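RagB/SusD domain protein (Flavobacterium johnsoniae, PDB 5J5U) binds chitin and, as a SusD-like protein, probably captures chitin chains at the outer-membrane surface for uptake by the cell. Local coordinates at residues L192-S197 and R350-G355; D258-L263 and Y411-I416; L276-T281 and A367-L372. All coordinates share one frame; numbering follows the deposited sequence.

Contact 1. Residues L192-S197 and R350-G355; sequences LAMRIS and RGWVAG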
loop_
_atom_site.group_PDB
_atom_site.type_symbol
_atom_site.label_atom_id
_atom_site.label_comp_id
_atom_site.label_asym_id
_atom_site.label_seq_id
_atom_site.Cartn_x
_atom_site.Cartn_y
_atom_site.Cartn_z
ATOM N N LEU A 192 8.293 5.774 -5.895
ATOM C CA LEU A 192 8.683 7.035 -5.257
ATOM C C LEU A 192 8.686 8.178 -6.294
ATOM O O LEU A 192 8.272 9.305 -5.995
ATOM C CB LEU A 192 10.043 6.875 -4.573
ATOM C CG LEU A 192 9.991 5.804 -3.474
ATOM C CD1 LEU A 192 11.349 5.346 -3.047
ATOM C CD2 LEU A 192 9.213 6.278 -2.264
ATOM N N ALA A 193 9.129 7.885 -7.515
ATOM C CA ALA A 193 9.162 8.902 -8.549
ATOM C C ALA A 193 7.778 9.415 -8.835
ATOM O O ALA A 193 7.560 10.623 -8.893
ATOM C CB ALA A 193 9.785 8.363 -9.836
ATOM N N MET A 194 6.826 8.502 -9.012
ATOM C CA MET A 194 5.462 8.946 -9.292
ATOM C C MET A 194 4.891 9.674 -8.086
ATOM O O MET A 194 4.125 10.636 -8.242
ATOM C CB MET A 194 4.572 7.774 -9.706
ATOM C CG MET A 194 4.976 7.171 -11.071
ATOM S SD MET A 194 5.187 8.350 -12.448
ATOM C CE MET A 194 6.892 8.720 -12.310
ATOM N N ARG A 195 5.293 9.265 -6.885
ATOM C CA ARG A 195 4.672 9.882 -5.718
ATOM C C ARG A 195 5.016 11.387 -5.625
ATOM O O ARG A 195 4.239 12.157 -5.078
ATOM C CB ARG A 195 5.059 9.145 -4.430
ATOM C CG ARG A 195 4.146 9.501 -3.261
ATOM C CD ARG A 195 3.839 8.274 -2.417
ATOM N NE ARG A 195 3.054 7.285 -3.154
ATOM C CZ ARG A 195 3.105 5.984 -2.911
ATOM N NH1 ARG A 195 3.889 5.538 -1.941
ATOM N NH2 ARG A 195 2.369 5.133 -3.623
ATOM N N ILE A 196 6.163 11.806 -6.152
ATOM C CA ILE A 196 6.493 13.235 -6.157
ATOM C C ILE A 196 6.233 13.949 -7.480
ATOM O O ILE A 196 6.841 14.981 -7.750
ATOM C CB ILE A 196 7.962 13.490 -5.758
ATOM C CG1 ILE A 196 8.907 12.760 -6.716
ATOM C CG2 ILE A 196 8.191 13.086 -4.307
ATOM C CD1 ILE A 196 10.360 13.071 -6.484
ATOM N N SER A 197 5.306 13.429 -8.281
ATOM C CA SER A 197 5.017 14.007 -9.593
ATOM C C SER A 197 4.417 15.402 -9.456
ATOM O O SER A 197 4.678 16.272 -10.281
ATOM C CB SER A 197 4.054 13.112 -10.386
ATOM O OG SER A 197 2.795 13.039 -9.741
ATOM N N ARG A 350 2.472 11.216 -19.412
ATOM C CA ARG A 350 3.113 12.492 -19.132
ATOM C C ARG A 350 4.300 12.748 -20.057
ATOM O O ARG A 350 4.932 13.797 -19.992
ATOM C CB ARG A 350 3.570 12.545 -17.674
ATOM C CG ARG A 350 2.439 12.586 -16.661
ATOM C CD ARG A 350 2.974 12.319 -15.265
ATOM N NE ARG A 350 1.915 12.321 -14.266
ATOM C CZ ARG A 350 1.600 13.375 -13.532
ATOM N NH1 ARG A 350 2.268 14.511 -13.699
ATOM N NH2 ARG A 350 0.630 13.289 -12.634
ATOM N N GLY A 351 4.620 11.774 -20.897
ATOM C CA GLY A 351 5.752 11.905 -21.790
ATOM C C GLY A 351 7.079 11.754 -21.077
ATOM O O GLY A 351 8.115 12.208 -21.570
ATOM N N TRP A 352 7.048 11.148 -19.895
ATOM C CA TRP A 352 8.258 10.981 -19.102
ATOM C C TRP A 352 9.091 9.768 -19.532
ATOM O O TRP A 352 10.314 9.802 -19.471
ATOM C CB TRP A 352 7.892 10.868 -17.625
ATOM C CG TRP A 352 7.368 12.149 -17.025
ATOM C CD1 TRP A 352 7.224 13.357 -17.655
ATOM C CD2 TRP A 352 6.962 12.358 -15.663
ATOM N NE1 TRP A 352 6.735 14.299 -16.774
ATOM C CE2 TRP A 352 6.572 13.715 -15.546
ATOM C CE3 TRP A 352 6.891 11.532 -14.531
ATOM C CZ2 TRP A 352 6.110 14.260 -14.345
ATOM C CZ3 TRP A 352 6.432 12.077 -13.338
ATOM C CH2 TRP A 352 6.048 13.434 -13.258
ATOM N N VAL A 353 8.431 8.705 -19.980
ATOM C CA VAL A 353 9.136 7.517 -20.464
ATOM C C VAL A 353 8.637 7.170 -21.858
ATOM O O VAL A 353 7.577 7.657 -22.286
ATOM C CB VAL A 353 8.956 6.281 -19.543
ATOM C CG1 VAL A 353 9.479 6.581 -18.134
ATOM C CG2 VAL A 353 7.494 5.821 -19.502
ATOM N N ALA A 354 9.402 6.338 -22.567
ATOM C CA ALA A 354 9.085 5.998 -23.956
ATOM C C ALA A 354 8.077 4.862 -24.080
ATOM O O ALA A 354 8.276 3.770 -23.547
ATOM C CB ALA A 354 10.364 5.640 -24.713
ATOM N N GLY A 355 6.986 5.114 -24.792
ATOM C CA GLY A 355 6.055 4.044 -25.089
ATOM C C GLY A 355 4.604 4.459 -25.130
ATOM O O GLY A 355 4.281 5.637 -25.010
#
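The indole of W352 meets M194 and S197 along the edge of its six-membered ring, while one face of it, toward the rim, carries CD of R350 from its own segment, 3.6 Å above the ring plane. The R350 guanidinium in turn has S197 CB over one face, again toward the rim. M194 and W352 form a Met-aromatic contact joining the C-terminal end of helix 178-195 to the loop after helix 337-349, where G351 closes the helix with a Schellman motif. M194 SD lies 5.1 Å from the centroid of the six-membered ring and 69° off its normal, an oblique approach. The methionine chain bends at chi2 (-50°) and again at chi3, which brings its methyl to the ring edge: M194 CE is 3.5 Å from W352 CZ3. A flexible thioether suits this margin, whereas the small S197 can put its CB against the W352 edge and over the R350 guanidinium at once. With W352 replaced by alanine, M194 CE and S197 CB would probably lose their aromatic partner, and R350 CD the face it lies on. R350 NH2 forms salt bridges with E346 and E198, and S197 OG is hydrogen-bonded to R424. S197 CB touches W352 CH2 at 3.5 Å.

Contact 2. Residues D258-L263 and Y411-I416; sequences DHFSSL and YLFNSI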
loop_
_atom_site.group_PDB
_atom_site.type_symbol
_atom_site.label_atom_id
_atom_site.label_comp_id
_atom_site.label_asym_id
_atom_site.label_seq_id
_atom_site.Cartn_x
_atom_site.Cartn_y
_atom_site.Cartn_z
ATOM N N ASP A 258 -15.752 -7.583 8.239
ATOM C CA ASP A 258 -15.388 -6.632 7.192
ATOM C C ASP A 258 -15.940 -7.065 5.841
ATOM O O ASP A 258 -15.898 -8.247 5.505
ATOM C CB ASP A 258 -13.867 -6.464 7.083
ATOM C CG ASP A 258 -13.252 -5.796 8.311
ATOM O OD1 ASP A 258 -13.540 -4.594 8.564
ATOM O OD2 ASP A 258 -12.451 -6.476 9.009
ATOM N N HIS A 259 -16.458 -6.093 5.083
ATOM C CA HIS A 259 -16.884 -6.279 3.690
ATOM C C HIS A 259 -16.133 -5.309 2.814
ATOM O O HIS A 259 -15.576 -4.327 3.309
ATOM C CB HIS A 259 -18.377 -6.027 3.499
ATOM C CG HIS A 259 -19.266 -6.790 4.431
ATOM N ND1 HIS A 259 -20.130 -7.774 3.993
ATOM C CD2 HIS A 259 -19.439 -6.707 5.772
ATOM C CE1 HIS A 259 -20.804 -8.256 5.023
ATOM N NE2 HIS A 259 -20.399 -7.630 6.115
ATOM N N PHE A 260 -16.139 -5.556 1.509
ATOM C CA PHE A 260 -15.638 -4.568 0.562
ATOM C C PHE A 260 -16.635 -3.425 0.467
ATOM O O PHE A 260 -17.831 -3.596 0.727
ATOM C CB PHE A 260 -15.375 -5.196 -0.821
ATOM C CG PHE A 260 -14.306 -6.256 -0.800
ATOM C CD1 PHE A 260 -13.065 -5.987 -0.250
ATOM C CD2 PHE A 260 -14.537 -7.519 -1.329
ATOM C CE1 PHE A 260 -12.073 -6.944 -0.213
ATOM C CE2 PHE A 260 -13.537 -8.486 -1.305
ATOM C CZ PHE A 260 -12.302 -8.195 -0.743
ATOM N N SER A 261 -16.153 -2.237 0.146
ATOM C CA SER A 261 -17.058 -1.097 0.101
ATOM C C SER A 261 -17.949 -1.137 -1.144
ATOM O O SER A 261 -17.600 -1.760 -2.145
ATOM C CB SER A 261 -16.262 0.199 0.143
ATOM O OG SER A 261 -15.648 0.450 -1.106
ATOM N N SER A 262 -19.092 -0.466 -1.085
ATOM C CA SER A 262 -19.968 -0.370 -2.252
ATOM C C SER A 262 -19.240 0.265 -3.448
ATOM O O SER A 262 -19.496 -0.077 -4.592
ATOM C CB SER A 262 -21.238 0.422 -1.908
ATOM O OG SER A 262 -20.934 1.736 -1.449
ATOM N N LEU A 263 -18.329 1.196 -3.184
ATOM C CA LEU A 263 -17.569 1.829 -4.259
ATOM C C LEU A 263 -16.768 0.784 -5.078
ATOM O O LEU A 263 -16.821 0.754 -6.324
ATOM C CB LEU A 263 -16.642 2.896 -3.676
ATOM C CG LEU A 263 -15.817 3.732 -4.659
ATOM C CD1 LEU A 263 -16.702 4.648 -5.517
ATOM C CD2 LEU A 263 -14.743 4.528 -3.905
ATOM N N TYR A 411 -3.797 -2.036 -5.295
ATOM C CA TYR A 411 -3.314 -1.842 -3.931
ATOM C C TYR A 411 -4.246 -2.366 -2.868
ATOM O O TYR A 411 -4.069 -2.053 -1.689
ATOM C CB TYR A 411 -3.072 -0.365 -3.649
ATOM C CG TYR A 411 -1.852 0.220 -4.314
ATOM C CD1 TYR A 411 -0.636 -0.461 -4.328
ATOM C CD2 TYR A 411 -1.924 1.437 -4.951
ATOM C CE1 TYR A 411 0.484 0.079 -4.954
ATOM C CE2 TYR A 411 -0.821 1.994 -5.559
ATOM C CZ TYR A 411 0.377 1.318 -5.568
ATOM O OH TYR A 411 1.463 1.901 -6.193
ATOM N N LEU A 412 -5.248 -3.144 -3.264
ATOM C CA LEU A 412 -6.130 -3.771 -2.283
ATOM C C LEU A 412 -5.306 -4.684 -1.378
ATOM O O LEU A 412 -4.367 -5.317 -1.854
ATOM C CB LEU A 412 -7.248 -4.542 -2.982
ATOM C CG LEU A 412 -8.404 -4.987 -2.095
ATOM C CD1 LEU A 412 -9.062 -3.768 -1.499
ATOM C CD2 LEU A 412 -9.427 -5.848 -2.906
ATOM N N PHE A 413 -5.626 -4.701 -0.080
ATOM C CA PHE A 413 -4.838 -5.387 0.954
ATOM C C PHE A 413 -3.481 -4.718 1.238
ATOM O O PHE A 413 -2.779 -5.118 2.168
ATOM C CB PHE A 413 -4.619 -6.866 0.597
ATOM C CG PHE A 413 -5.880 -7.572 0.193
ATOM C CD1 PHE A 413 -7.025 -7.455 0.959
ATOM C CD2 PHE A 413 -5.938 -8.306 -0.988
ATOM C CE1 PHE A 413 -8.198 -8.082 0.577
ATOM C CE2 PHE A 413 -7.102 -8.937 -1.372
ATOM C CZ PHE A 413 -8.231 -8.835 -0.589
ATOM N N ASN A 414 -3.136 -3.695 0.456
ATOM C CA ASN A 414 -2.004 -2.812 0.753
ATOM C C ASN A 414 -2.512 -1.371 0.757
ATOM O O ASN A 414 -2.148 -0.563 -0.097
ATOM C CB ASN A 414 -0.859 -2.965 -0.260
ATOM C CG ASN A 414 0.457 -2.408 0.271
ATOM O OD1 ASN A 414 0.482 -1.699 1.287
ATOM N ND2 ASN A 414 1.546 -2.688 -0.427
ATOM N N SER A 415 -3.394 -1.088 1.708
ATOM C CA SER A 415 -4.165 0.137 1.692
ATOM C C SER A 415 -3.342 1.389 1.955
ATOM O O SER A 415 -3.781 2.481 1.591
ATOM C CB SER A 415 -5.315 0.061 2.702
ATOM O OG SER A 415 -6.245 -0.924 2.304
ATOM N N ILE A 416 -2.180 1.243 2.586
ATOM C CA ILE A 416 -1.305 2.382 2.809
ATOM C C ILE A 416 -0.940 3.026 1.455
ATOM O O ILE A 416 -1.005 4.257 1.311
ATOM C CB ILE A 416 -0.041 1.975 3.577
ATOM C CG1 ILE A 416 -0.384 1.616 5.017
ATOM C CG2 ILE A 416 1.011 3.110 3.572
ATOM C CD1 ILE A 416 0.830 1.148 5.825
#
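Purely apolar and buried, this contact sets F260 of strand 259-260 against L412 and F413, in the turn that leads from helix 399-410 into helix 415-425. F260 CE1 lies 3.9 Å from L412 CD2, which comes in obliquely, and 4.1 Å from F413 CE1, which sits at the ring edge near its plane. The two phenylalanine side chains cross at about a right angle and meet through CE1 and CZ of each ring, with F260 CZ 4.1 Å from F413 CZ. Y411 to N414 form a type II beta turn, closed by the bond from N414 N to Y411 O at 2.9 Å. F413 takes its third position with a positive phi of 70°, unusual for a residue with a side chain. Within this turn L412 CG lies 3.9 Å above the plane of the F413 ring, over its centre. L412 has CG anti to its backbone nitrogen (chi1 -167°), and from there the branch ending in CD2 reaches F260. Large hydrocarbon groups suit this interior site, where Y49 of the adjoining strand touches both F260 and F413. N38 of helix 31-45 is hydrogen-bonded to F413 O in the turn and to S415 N at the start of the next helix.

Contact 3. Residues L276-T281 and A367-L372; sequences LKMLAT and AGIKQL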
loop_
_atom_site.group_PDB
_atom_site.type_symbol
_atom_site.label_atom_id
_atom_site.label_comp_id
_atom_site.label_asym_id
_atom_site.label_seq_id
_atom_site.Cartn_x
_atom_site.Cartn_y
_atom_site.Cartn_z
ATOM N N LEU A 276 -14.138 -9.596 -9.608
ATOM C CA LEU A 276 -15.327 -9.483 -8.754
ATOM C C LEU A 276 -15.546 -10.678 -7.811
ATOM O O LEU A 276 -15.627 -10.505 -6.579
ATOM C CB LEU A 276 -16.575 -9.284 -9.622
ATOM C CG LEU A 276 -17.906 -9.177 -8.879
ATOM C CD1 LEU A 276 -17.873 -7.983 -7.943
ATOM C CD2 LEU A 276 -19.073 -9.036 -9.856
ATOM N N LYS A 277 -15.640 -11.880 -8.387
ATOM C CA LYS A 277 -15.883 -13.106 -7.609
ATOM C C LYS A 277 -14.599 -13.746 -7.084
ATOM O O LYS A 277 -14.644 -14.601 -6.187
ATOM C CB LYS A 277 -16.664 -14.136 -8.444
ATOM C CG LYS A 277 -17.899 -13.586 -9.118
ATOM C CD LYS A 277 -18.471 -14.601 -10.107
ATOM C CE LYS A 277 -19.887 -14.252 -10.512
ATOM N NZ LYS A 277 -20.427 -15.261 -11.460
ATOM N N MET A 278 -13.457 -13.339 -7.635
ATOM C CA MET A 278 -12.183 -13.748 -7.059
ATOM C C MET A 278 -12.034 -13.101 -5.683
ATOM O O MET A 278 -11.342 -13.629 -4.819
ATOM C CB MET A 278 -11.014 -13.348 -7.966
ATOM C CG MET A 278 -11.113 -13.879 -9.400
ATOM S SD MET A 278 -9.746 -13.364 -10.462
ATOM C CE MET A 278 -8.375 -14.180 -9.631
ATOM N N LEU A 279 -12.682 -11.948 -5.494
ATOM C CA LEU A 279 -12.553 -11.174 -4.253
ATOM C C LEU A 279 -13.769 -11.317 -3.331
ATOM O O LEU A 279 -13.617 -11.524 -2.134
ATOM C CB LEU A 279 -12.332 -9.678 -4.568
ATOM C CG LEU A 279 -11.040 -9.273 -5.273
ATOM C CD1 LEU A 279 -11.106 -7.843 -5.788
ATOM C CD2 LEU A 279 -9.857 -9.455 -4.356
ATOM N N ALA A 280 -14.972 -11.186 -3.892
ATOM C CA ALA A 280 -16.196 -11.113 -3.090
ATOM C C ALA A 280 -17.012 -12.418 -3.055
ATOM O O ALA A 280 -17.144 -13.121 -4.057
ATOM C CB ALA A 280 -17.069 -9.994 -3.602
ATOM N N THR A 281 -17.592 -12.710 -1.900
ATOM C CA THR A 281 -18.549 -13.783 -1.783
ATOM C C THR A 281 -19.941 -13.213 -2.050
ATOM O O THR A 281 -20.218 -12.052 -1.718
ATOM C CB THR A 281 -18.522 -14.417 -0.404
ATOM O OG1 THR A 281 -18.965 -13.458 0.562
ATOM C CG2 THR A 281 -17.125 -14.908 -0.061
ATOM N N ALA A 367 -2.080 -7.983 -15.244
ATOM C CA ALA A 367 -1.213 -8.404 -14.149
ATOM C C ALA A 367 -1.925 -8.348 -12.781
ATOM O O ALA A 367 -1.690 -9.188 -11.904
ATOM C CB ALA A 367 0.031 -7.559 -14.137
ATOM N N GLY A 368 -2.816 -7.376 -12.622
ATOM C CA GLY A 368 -3.562 -7.221 -11.380
ATOM C C GLY A 368 -4.631 -8.290 -11.226
ATOM O O GLY A 368 -4.877 -8.787 -10.120
ATOM N N ILE A 369 -5.268 -8.638 -12.346
ATOM C CA ILE A 369 -6.265 -9.706 -12.348
ATOM C C ILE A 369 -5.610 -11.038 -12.016
ATOM O O ILE A 369 -6.165 -11.829 -11.248
ATOM C CB ILE A 369 -6.998 -9.804 -13.702
ATOM C CG1 ILE A 369 -7.795 -8.527 -13.959
ATOM C CG2 ILE A 369 -7.958 -10.993 -13.715
ATOM C CD1 ILE A 369 -8.315 -8.419 -15.374
ATOM N N LYS A 370 -4.409 -11.269 -12.538
ATOM C CA LYS A 370 -3.744 -12.548 -12.295
ATOM C C LYS A 370 -3.014 -12.629 -10.969
ATOM O O LYS A 370 -2.740 -13.735 -10.500
ATOM C CB LYS A 370 -2.757 -12.887 -13.428
ATOM C CG LYS A 370 -3.448 -13.368 -14.712
ATOM C CD LYS A 370 -2.488 -13.646 -15.875
ATOM C CE LYS A 370 -3.273 -14.189 -17.082
ATOM N NZ LYS A 370 -2.413 -14.564 -18.237
ATOM N N GLN A 371 -2.683 -11.483 -10.366
ATOM C CA GLN A 371 -1.891 -11.513 -9.133
ATOM C C GLN A 371 -2.699 -12.112 -7.982
ATOM O O GLN A 371 -2.139 -12.580 -6.997
ATOM C CB GLN A 371 -1.400 -10.106 -8.763
ATOM C CG GLN A 371 -2.378 -9.311 -7.909
ATOM C CD GLN A 371 -1.998 -7.849 -7.769
ATOM O OE1 GLN A 371 -1.305 -7.291 -8.621
ATOM N NE2 GLN A 371 -2.457 -7.219 -6.692
ATOM N N LEU A 372 -4.018 -12.121 -8.130
ATOM C CA LEU A 372 -4.899 -12.655 -7.094
ATOM C C LEU A 372 -4.820 -14.183 -6.987
ATOM O O LEU A 372 -5.251 -14.770 -5.991
ATOM C CB LEU A 372 -6.347 -12.238 -7.365
ATOM C CG LEU A 372 -6.711 -10.756 -7.418
ATOM C CD1 LEU A 372 -8.218 -10.628 -7.449
ATOM C CD2 LEU A 372 -6.154 -10.005 -6.223
#
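M278 and L279, in the one-turn helix 276-279, pack against L372 and I369 at the C-terminal end of helix 357-371, and no hydrogen bond crosses between the two segments. This is apolar packing of helix ends within the helical SusD-like fold, joining the short helix that leads into strand 280-281 to the end of a longer one. Hydrocarbon contact makes up most of it. L279 CG and CD2 lie against L372 CD1, CD2 at 3.7 Å, the two leucines crossing at about a right angle. M278 CB also approaches L372 CD1, at 3.9 Å, so the one methyl touches both residues. The methionine first runs out extended (chi2 179°) and then turns at chi3 (64°), laying its CE 3.6 Å from L372 CB. Long and unbranched, M278 suits the task of spanning the gap between backbones, whereas the leucines fill it with breadth. The M278 sulfur makes a looser contact, SD to I369 CG2 at 4.4 Å. Against polar backbone, M278 CE rests 3.6 Å from I369 O, a van der Waals touch. Among the surroundings, I369 also leans on I385 and Y388 of helix 382-391, L279 reaches L268 of helix 262-270, and Y324 OH is hydrogen-bonded to M278 O, close to where strand 280-281 pairs with strand 320-321.

Contacts 2 and 3 are buried neighbours, their centres about 12 Å apart, and both are apolar; contact 2 is purely hydrocarbon, whereas contact 3 includes the thioether of M278. L279 joins them: it packs on L372 in contact 3 and also touches F260, L412 and F413 of contact 2, while helices 262-270 and 276-279 follow each other in the chain. Contact 1 lies about 26 Å from contact 2, centre to centre, and farther from the middle of the chain; R350 and W352 are partly exposed, and its chemistry adds an indole, a hydroxyl and a charged guanidinium. Its methionine, unlike that of contact 3, meets an aromatic ring. Its helix 178-195 still meets contact 2 through R195, whose NH2 packs near Y411 OH.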